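Exocyst complex component EXO70 (Saccharomyces cerevisiae, PDB 2B1E) is part of the exocyst complex that tethers secretory vesicles to sites of exocytosis, and plays a role in assembling that complex. Local coordinates at residues V36-Y41 and L120-W125; Q43-L48 and L127-G132; Q85-F90 and Q140-G145. All blocks are in the same frame, centred on the assembly; numbering follows the deposited sequence.

All three contacts lie in the helical bundle toward the N-terminal end of this elongated chain. Interactions 1 and 2 join the same two helices, 38-56 and 117-132, with centres about 10 Å apart. Interaction 3 joins helices 66-94 and 136-155, each the next helix along the chain from one of that pair. Interaction 1 is at the surface, and a lysine aliphatic chain lies over an indole. Interaction 2 is buried and mixes an aromatic pair with a water bridge, the only polar link across any of the three. Interaction 3, partly buried, is apolar where its residues touch, as interaction 1 is. Phe90 in 85-90 also touches Leu123 of 120-125 and Leu127 of 127-132.

Interaction 1 of 3, residues V36-Y41 and L120-W125; sequences VGLKQY and LGALSW
Leu38, in the first turn of helix 38-56, reaches toward helix 117-132 with its CG anti to the backbone N (chi1 178°). Its CD2 lies against the methyl of Ala122, 3.6 Å from CB. Leu38 CG comes 3.8 Å from CD1 of the Trp125 five-membered ring, as the two side chains run past each other in opposite directions. Lys39 follows and takes the broad part of the indole. Its chain crosses the Trp125 side chain at about a right angle, and CG sits over the face of the six-membered ring, 3.6 Å from the centroid and 10° off the normal, a CH-pi contact. Lys39 CB adds to it at Trp125 CZ2 (3.8 Å) and CD at CZ3 (3.9 Å). Bends at the last two torsions then lead the amino group away, leaving the hydrocarbon part as the contact surface. The indole N-H, Trp125 NE1, is hydrogen-bonded to Thr42 OG1, one turn on from Leu38, which helps fix the ring's rotation. Around this surface contact, Tyr41 packs on helices 15-30 and 66-94, while Leu120 and Leu123 of helix 117-132 lie against helix 180-201.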
loop_
_atom_site.group_PDB
_atom_site.type_symbol
_atom_site.label_atom_id
_atom_site.label_comp_id
_atom_site.label_asym_id
_atom_site.label_seq_id
_atom_site.Cartn_x
_atom_site.Cartn_y
_atom_site.Cartn_z
ATOM N N VAL A 36 39.383 6.187 44.904
ATOM C CA VAL A 36 40.685 6.078 44.269
ATOM C C VAL A 36 40.758 6.832 42.954
ATOM O O VAL A 36 41.765 7.479 42.659
ATOM C CB VAL A 36 41.028 4.594 43.984
ATOM C CG1 VAL A 36 42.404 4.487 43.333
ATOM C CG2 VAL A 36 40.973 3.798 45.273
ATOM N N GLY A 37 39.679 6.754 42.179
ATOM C CA GLY A 37 39.630 7.370 40.862
ATOM C C GLY A 37 39.751 6.172 39.921
ATOM O O GLY A 37 40.682 5.371 40.061
ATOM N N LEU A 38 38.820 6.022 38.988
ATOM C CA LEU A 38 38.833 4.867 38.077
ATOM C C LEU A 38 40.150 4.603 37.342
ATOM O O LEU A 38 40.657 3.476 37.348
ATOM C CB LEU A 38 37.689 4.982 37.061
ATOM C CG LEU A 38 37.590 3.880 35.993
ATOM C CD1 LEU A 38 37.424 2.538 36.663
ATOM C CD2 LEU A 38 36.406 4.156 35.065
ATOM N N LYS A 39 40.712 5.623 36.702
ATOM C CA LYS A 39 41.965 5.426 35.982
ATOM C C LYS A 39 43.088 5.004 36.940
ATOM O O LYS A 39 43.867 4.095 36.632
ATOM C CB LYS A 39 42.341 6.704 35.228
ATOM C CG LYS A 39 41.312 7.106 34.165
ATOM C CD LYS A 39 41.774 8.310 33.350
ATOM C CE LYS A 39 41.931 9.567 34.201
ATOM N NZ LYS A 39 40.633 10.162 34.659
ATOM N N GLN A 40 43.146 5.641 38.110
ATOM C CA GLN A 40 44.164 5.330 39.121
ATOM C C GLN A 40 43.977 3.908 39.639
ATOM O O GLN A 40 44.951 3.196 39.929
ATOM C CB GLN A 40 44.067 6.297 40.314
ATOM C CG GLN A 40 44.461 7.738 40.030
ATOM C CD GLN A 40 43.558 8.408 39.018
ATOM O OE1 GLN A 40 42.329 8.297 39.087
ATOM N NE2 GLN A 40 44.163 9.116 38.065
ATOM N N TYR A 41 42.713 3.516 39.769
ATOM C CA TYR A 41 42.353 2.187 40.244
ATOM C C TYR A 41 42.861 1.130 39.257
ATOM O O TYR A 41 43.551 0.194 39.655
ATOM C CB TYR A 41 40.824 2.086 40.419
ATOM C CG TYR A 41 40.328 0.808 41.083
ATOM C CD1 TYR A 41 40.029 0.768 42.452
ATOM C CD2 TYR A 41 40.139 -0.354 40.337
ATOM C CE1 TYR A 41 39.551 -0.399 43.053
ATOM C CE2 TYR A 41 39.667 -1.521 40.923
ATOM C CZ TYR A 41 39.374 -1.541 42.279
ATOM O OH TYR A 41 38.915 -2.707 42.848
ATOM N N LEU A 120 30.192 7.667 29.751
ATOM C CA LEU A 120 30.688 7.067 28.514
ATOM C C LEU A 120 32.198 6.883 28.655
ATOM O O LEU A 120 32.758 5.855 28.251
ATOM C CB LEU A 120 30.355 7.965 27.313
ATOM C CG LEU A 120 28.864 8.079 26.972
ATOM C CD1 LEU A 120 28.645 9.168 25.942
ATOM C CD2 LEU A 120 28.349 6.738 26.455
ATOM N N GLY A 121 32.848 7.882 29.248
ATOM C CA GLY A 121 34.281 7.805 29.460
ATOM C C GLY A 121 34.653 6.591 30.298
ATOM O O GLY A 121 35.558 5.835 29.939
ATOM N N ALA A 122 33.957 6.414 31.421
ATOM C CA ALA A 122 34.200 5.289 32.322
ATOM C C ALA A 122 33.919 3.944 31.649
ATOM O O ALA A 122 34.667 2.982 31.824
ATOM C CB ALA A 122 33.332 5.428 33.587
ATOM N N LEU A 123 32.820 3.873 30.907
ATOM C CA LEU A 123 32.466 2.645 30.217
ATOM C C LEU A 123 33.584 2.271 29.245
ATOM O O LEU A 123 34.045 1.124 29.224
ATOM C CB LEU A 123 31.137 2.822 29.473
ATOM C CG LEU A 123 29.892 2.907 30.369
ATOM C CD1 LEU A 123 28.704 3.423 29.573
ATOM C CD2 LEU A 123 29.600 1.527 30.984
ATOM N N SER A 124 34.040 3.248 28.465
ATOM C CA SER A 124 35.107 3.013 27.497
ATOM C C SER A 124 36.402 2.594 28.161
ATOM O O SER A 124 37.112 1.727 27.646
ATOM C CB SER A 124 35.357 4.264 26.646
ATOM O OG SER A 124 34.248 4.528 25.807
ATOM N N TRP A 125 36.720 3.218 29.296
ATOM C CA TRP A 125 37.938 2.892 30.015
ATOM C C TRP A 125 37.922 1.445 30.489
ATOM O O TRP A 125 38.946 0.775 30.467
ATOM C CB TRP A 125 38.122 3.824 31.222
ATOM C CG TRP A 125 39.462 3.680 31.903
ATOM C CD1 TRP A 125 39.762 2.888 32.977
ATOM C CD2 TRP A 125 40.680 4.339 31.541
ATOM N NE1 TRP A 125 41.092 3.012 33.302
ATOM C CE2 TRP A 125 41.680 3.895 32.437
ATOM C CE3 TRP A 125 41.025 5.256 30.541
ATOM C CZ2 TRP A 125 43.008 4.341 32.365
ATOM C CZ3 TRP A 125 42.352 5.701 30.467
ATOM C CH2 TRP A 125 43.323 5.239 31.376
#

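Interaction 2 of 3, residues Q43-L48 and L127-G132; sequences QVVHKL and LDYFHG
Within the helical bundle of the N-terminal part of Exo70, Tyr129 of helix 117-132 bridges to Val45 and His46 of helix 38-56. The backbones are well apart, with His46 CA and Tyr129 CA at 9.4 Å, and the phenol spans the interval. With CG anti to the backbone N (chi1 175°), the Tyr129 ring extends toward the other helix and meets Val45, whose CG1 packs 4.1 Å from CZ. The two side chains cross at about a right angle. His46 lies alongside: its CE1 is 3.4 Å from Tyr129 CE1, and the ring planes are inclined by 31° with centroids 5.1 Å apart, an oblique aromatic pair. A water ties the polar ends together, lying 2.8 Å from His46 ND1 and donating to Tyr129 OH at 3.1 Å. Tyr129 OH is also hydrogen-bonded to Glu83 OE1 of helix 66-94, so this buried oxygen has two polar partners. A phenylalanine in place of Tyr129 would probably leave Glu83 without this hydrogen bond and the bridging water without this acceptor. Val45 also touches Ser82 of helix 66-94. Helices 38-56, 66-94 and 117-132 thus meet here side by side in an all-helical chain, as in the rod-like helical bundles of the EXO70 family.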
loop_
_atom_site.group_PDB
_atom_site.type_symbol
_atom_site.label_atom_id
_atom_site.label_comp_id
_atom_site.label_asym_id
_atom_site.label_seq_id
_atom_site.Cartn_x
_atom_site.Cartn_y
_atom_site.Cartn_z
ATOM N N GLN A 43 45.132 1.440 37.237
ATOM C CA GLN A 43 46.584 1.548 37.194
ATOM C C GLN A 43 47.200 0.703 38.306
ATOM O O GLN A 43 48.246 0.071 38.120
ATOM C CB GLN A 43 47.022 3.006 37.343
ATOM C CG GLN A 43 48.486 3.210 37.030
ATOM C CD GLN A 43 48.860 2.626 35.676
ATOM O OE1 GLN A 43 48.255 2.960 34.646
ATOM N NE2 GLN A 43 49.858 1.746 35.670
ATOM N N VAL A 44 46.567 0.692 39.474
ATOM C CA VAL A 44 47.084 -0.119 40.569
ATOM C C VAL A 44 46.930 -1.605 40.234
ATOM O O VAL A 44 47.821 -2.412 40.509
ATOM C CB VAL A 44 46.368 0.194 41.890
ATOM C CG1 VAL A 44 46.744 -0.849 42.940
ATOM C CG2 VAL A 44 46.770 1.586 42.369
ATOM N N VAL A 45 45.805 -1.978 39.633
ATOM C CA VAL A 45 45.621 -3.375 39.265
ATOM C C VAL A 45 46.712 -3.749 38.243
ATOM O O VAL A 45 47.249 -4.854 38.282
ATOM C CB VAL A 45 44.221 -3.614 38.675
ATOM C CG1 VAL A 45 44.050 -5.081 38.312
ATOM C CG2 VAL A 45 43.149 -3.217 39.713
ATOM N N HIS A 46 47.050 -2.833 37.335
ATOM C CA HIS A 46 48.098 -3.120 36.347
ATOM C C HIS A 46 49.431 -3.387 37.071
ATOM O O HIS A 46 50.187 -4.280 36.682
ATOM C CB HIS A 46 48.296 -1.950 35.358
ATOM C CG HIS A 46 47.207 -1.806 34.337
ATOM N ND1 HIS A 46 46.653 -2.881 33.677
ATOM C CD2 HIS A 46 46.597 -0.704 33.833
ATOM C CE1 HIS A 46 45.749 -2.449 32.814
ATOM N NE2 HIS A 46 45.696 -1.131 32.889
ATOM N N LYS A 47 49.726 -2.605 38.107
ATOM C CA LYS A 47 50.964 -2.793 38.865
ATOM C C LYS A 47 51.031 -4.213 39.418
ATOM O O LYS A 47 52.066 -4.865 39.356
ATOM C CB LYS A 47 51.052 -1.803 40.033
ATOM C CG LYS A 47 51.418 -0.371 39.654
ATOM C CD LYS A 47 52.925 -0.202 39.547
ATOM C CE LYS A 47 53.310 1.245 39.272
ATOM N NZ LYS A 47 54.794 1.418 39.245
ATOM N N LEU A 48 49.918 -4.687 39.970
ATOM C CA LEU A 48 49.866 -6.032 40.544
ATOM C C LEU A 48 50.062 -7.094 39.470
ATOM O O LEU A 48 50.790 -8.076 39.661
ATOM C CB LEU A 48 48.522 -6.244 41.236
ATOM C CG LEU A 48 48.235 -5.333 42.433
ATOM C CD1 LEU A 48 46.765 -5.453 42.809
ATOM C CD2 LEU A 48 49.129 -5.698 43.609
ATOM N N LEU A 127 36.055 -1.049 29.146
ATOM C CA LEU A 127 36.095 -1.921 27.974
ATOM C C LEU A 127 37.539 -2.087 27.536
ATOM O O LEU A 127 37.987 -3.197 27.245
ATOM C CB LEU A 127 35.297 -1.319 26.820
ATOM C CG LEU A 127 33.791 -1.508 26.950
ATOM C CD1 LEU A 127 33.088 -0.537 26.029
ATOM C CD2 LEU A 127 33.420 -2.964 26.639
ATOM N N ASP A 128 38.263 -0.971 27.477
ATOM C CA ASP A 128 39.666 -1.003 27.086
ATOM C C ASP A 128 40.486 -1.802 28.085
ATOM O O ASP A 128 41.381 -2.560 27.709
ATOM C CB ASP A 128 40.234 0.410 26.966
ATOM C CG ASP A 128 39.840 1.088 25.658
ATOM O OD1 ASP A 128 39.899 0.428 24.596
ATOM O OD2 ASP A 128 39.489 2.282 25.690
ATOM N N TYR A 129 40.191 -1.632 29.366
ATOM C CA TYR A 129 40.915 -2.393 30.376
ATOM C C TYR A 129 40.768 -3.900 30.099
ATOM O O TYR A 129 41.755 -4.639 30.034
ATOM C CB TYR A 129 40.357 -2.105 31.777
ATOM C CG TYR A 129 41.015 -2.966 32.841
ATOM C CD1 TYR A 129 42.212 -2.574 33.451
ATOM C CD2 TYR A 129 40.478 -4.214 33.183
ATOM C CE1 TYR A 129 42.858 -3.409 34.373
ATOM C CE2 TYR A 129 41.110 -5.041 34.089
ATOM C CZ TYR A 129 42.296 -4.637 34.680
ATOM O OH TYR A 129 42.908 -5.484 35.568
ATOM N N PHE A 130 39.535 -4.365 29.942
ATOM C CA PHE A 130 39.332 -5.792 29.723
ATOM C C PHE A 130 39.753 -6.301 28.351
ATOM O O PHE A 130 40.131 -7.471 28.210
ATOM C CB PHE A 130 37.891 -6.176 30.047
ATOM C CG PHE A 130 37.620 -6.257 31.526
ATOM C CD1 PHE A 130 38.258 -7.223 32.310
ATOM C CD2 PHE A 130 36.759 -5.354 32.142
ATOM C CE1 PHE A 130 38.043 -7.286 33.690
ATOM C CE2 PHE A 130 36.539 -5.409 33.512
ATOM C CZ PHE A 130 37.182 -6.377 34.289
ATOM N N HIS A 131 39.693 -5.446 27.338
ATOM C CA HIS A 131 40.148 -5.869 26.019
ATOM C C HIS A 131 41.662 -5.984 26.135
ATOM O O HIS A 131 42.284 -6.820 25.492
ATOM C CB HIS A 131 39.753 -4.845 24.951
ATOM C CG HIS A 131 38.363 -5.040 24.428
ATOM N ND1 HIS A 131 38.065 -5.947 23.434
ATOM C CD2 HIS A 131 37.180 -4.507 24.819
ATOM C CE1 HIS A 131 36.758 -5.966 23.236
ATOM N NE2 HIS A 131 36.198 -5.102 24.065
ATOM N N GLY A 132 42.246 -5.152 26.992
ATOM C CA GLY A 132 43.683 -5.190 27.190
ATOM C C GLY A 132 44.158 -6.388 27.993
ATOM O O GLY A 132 45.336 -6.769 27.918
HETATM O O HOH W 1 45.789 -5.446 34.475
#

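Interaction 3 of 3, residues Q85-F90 and Q140-G145; sequences QLRVYF and QDILVG
Phe90 and Arg87, one turn apart on helix 66-94, receive Ile142 and Leu143 of helix 136-155 in a helix-helix packing of the all-alpha Exo70 bundle. The two short helical segments run nearly parallel, with a crossing angle of -22° and an axis separation of 11.3 Å, a gap filled by side chains. Phe90 carries the larger share. Its CG is anti to the backbone N (chi1 -174°), which swings the ring out toward the opposing helix, where the ring meets its partners by its edge. Ile142 CG2 lies near the ring plane, 3.9 Å from Phe90 CD2, and on the same rim Phe90 CE2 reaches the Leu143 backbone N at 4.1 Å and Leu143 CB at 4.2 Å. The phenyl thus rests against the start of the Leu143 side chain and not its branched end. Leu123 and Ile126 of helix 117-132 also touch the ring.

Ile142 divides its two branches between the two residues. Its chi1 of -74° sets CG2 anti to the backbone N, facing the phenyl, and leaves CG1 beside the backbone N, with CD1 carried on to Arg87. There the arginine, extended from CG to NE, passes the isoleucine at about a right angle and offers its aliphatic part. Its guanidinium continues to Glu135, with which NH2 forms a salt bridge, and this should limit how far the chain can swing. Short of that charged end, Arg87 CD and Ile142 CD1 meet at 4.0 Å.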
loop_
_atom_site.group_PDB
_atom_site.type_symbol
_atom_site.label_atom_id
_atom_site.label_comp_id
_atom_site.label_asym_id
_atom_site.label_seq_id
_atom_site.Cartn_x
_atom_site.Cartn_y
_atom_site.Cartn_z
ATOM N N GLN A 85 35.159 -6.104 40.784
ATOM C CA GLN A 85 34.599 -4.816 41.182
ATOM C C GLN A 85 34.426 -3.910 39.963
ATOM O O GLN A 85 33.473 -3.123 39.884
ATOM C CB GLN A 85 35.514 -4.154 42.218
ATOM C CG GLN A 85 35.114 -2.741 42.611
ATOM C CD GLN A 85 33.680 -2.635 43.096
ATOM O OE1 GLN A 85 33.237 -3.417 43.949
ATOM N NE2 GLN A 85 32.946 -1.662 42.563
ATOM N N LEU A 86 35.356 -4.025 39.014
ATOM C CA LEU A 86 35.297 -3.250 37.786
ATOM C C LEU A 86 34.060 -3.640 36.989
ATOM O O LEU A 86 33.426 -2.794 36.363
ATOM C CB LEU A 86 36.559 -3.479 36.951
ATOM C CG LEU A 86 37.776 -2.722 37.495
ATOM C CD1 LEU A 86 39.028 -3.184 36.773
ATOM C CD2 LEU A 86 37.566 -1.225 37.316
ATOM N N ARG A 87 33.717 -4.924 37.021
ATOM C CA ARG A 87 32.542 -5.399 36.311
ATOM C C ARG A 87 31.271 -4.901 36.982
ATOM O O ARG A 87 30.342 -4.482 36.304
ATOM C CB ARG A 87 32.523 -6.925 36.253
ATOM C CG ARG A 87 33.616 -7.511 35.388
ATOM C CD ARG A 87 33.477 -9.023 35.248
ATOM N NE ARG A 87 34.752 -9.584 34.826
ATOM C CZ ARG A 87 35.653 -10.097 35.658
ATOM N NH1 ARG A 87 35.413 -10.141 36.963
ATOM N NH2 ARG A 87 36.813 -10.534 35.183
ATOM N N VAL A 88 31.225 -4.973 38.310
ATOM C CA VAL A 88 30.060 -4.496 39.061
ATOM C C VAL A 88 29.825 -3.018 38.736
ATOM O O VAL A 88 28.701 -2.576 38.470
ATOM C CB VAL A 88 30.291 -4.625 40.605
ATOM C CG1 VAL A 88 29.161 -3.925 41.360
ATOM C CG2 VAL A 88 30.352 -6.088 40.999
ATOM N N TYR A 89 30.908 -2.259 38.759
ATOM C CA TYR A 89 30.868 -0.826 38.484
ATOM C C TYR A 89 30.393 -0.555 37.053
ATOM O O TYR A 89 29.621 0.377 36.806
ATOM C CB TYR A 89 32.267 -0.237 38.682
ATOM C CG TYR A 89 32.302 1.266 38.827
ATOM C CD1 TYR A 89 32.024 1.872 40.049
ATOM C CD2 TYR A 89 32.651 2.079 37.750
ATOM C CE1 TYR A 89 32.099 3.255 40.202
ATOM C CE2 TYR A 89 32.731 3.450 37.886
ATOM C CZ TYR A 89 32.456 4.035 39.119
ATOM O OH TYR A 89 32.574 5.390 39.267
ATOM N N PHE A 90 30.889 -1.360 36.118
ATOM C CA PHE A 90 30.539 -1.259 34.701
ATOM C C PHE A 90 29.030 -1.477 34.522
ATOM O O PHE A 90 28.330 -0.675 33.892
ATOM C CB PHE A 90 31.320 -2.330 33.924
ATOM C CG PHE A 90 31.170 -2.258 32.417
ATOM C CD1 PHE A 90 31.806 -1.260 31.676
ATOM C CD2 PHE A 90 30.453 -3.243 31.732
ATOM C CE1 PHE A 90 31.737 -1.252 30.270
ATOM C CE2 PHE A 90 30.376 -3.244 30.330
ATOM C CZ PHE A 90 31.021 -2.245 29.602
ATOM N N GLN A 140 32.393 -7.709 26.545
ATOM C CA GLN A 140 31.502 -7.396 25.433
ATOM C C GLN A 140 30.141 -8.074 25.655
ATOM O O GLN A 140 29.097 -7.457 25.433
ATOM C CB GLN A 140 32.117 -7.858 24.108
ATOM C CG GLN A 140 31.312 -7.458 22.885
ATOM C CD GLN A 140 31.990 -7.872 21.596
ATOM O OE1 GLN A 140 33.165 -7.572 21.381
ATOM N NE2 GLN A 140 31.251 -8.560 20.727
ATOM N N ASP A 141 30.156 -9.335 26.101
ATOM C CA ASP A 141 28.913 -10.064 26.377
ATOM C C ASP A 141 28.109 -9.377 27.487
ATOM O O ASP A 141 26.878 -9.356 27.450
ATOM C CB ASP A 141 29.194 -11.518 26.773
ATOM C CG ASP A 141 29.753 -12.350 25.619
ATOM O OD1 ASP A 141 29.398 -12.089 24.447
ATOM O OD2 ASP A 141 30.540 -13.280 25.895
ATOM N N ILE A 142 28.806 -8.814 28.470
ATOM C CA ILE A 142 28.149 -8.090 29.559
ATOM C C ILE A 142 27.504 -6.823 29.000
ATOM O O ILE A 142 26.343 -6.519 29.302
ATOM C CB ILE A 142 29.160 -7.720 30.684
ATOM C CG1 ILE A 142 29.511 -8.969 31.486
ATOM C CG2 ILE A 142 28.554 -6.668 31.633
ATOM C CD1 ILE A 142 30.741 -8.830 32.357
ATOM N N LEU A 143 28.251 -6.085 28.177
ATOM C CA LEU A 143 27.715 -4.874 27.565
ATOM C C LEU A 143 26.451 -5.230 26.784
ATOM O O LEU A 143 25.379 -4.674 27.021
ATOM C CB LEU A 143 28.729 -4.246 26.608
ATOM C CG LEU A 143 28.240 -3.053 25.765
ATOM C CD1 LEU A 143 27.782 -1.918 26.674
ATOM C CD2 LEU A 143 29.368 -2.559 24.844
ATOM N N VAL A 144 26.589 -6.166 25.853
ATOM C CA VAL A 144 25.471 -6.605 25.019
ATOM C C VAL A 144 24.286 -7.071 25.852
ATOM O O VAL A 144 23.149 -6.668 25.607
ATOM C CB VAL A 144 25.900 -7.762 24.089
ATOM C CG1 VAL A 144 24.680 -8.399 23.439
ATOM C CG2 VAL A 144 26.855 -7.240 23.041
ATOM N N GLY A 145 24.566 -7.921 26.833
ATOM C CA GLY A 145 23.517 -8.451 27.684
ATOM C C GLY A 145 22.742 -7.384 28.429
ATOM O O GLY A 145 21.515 -7.419 28.460
#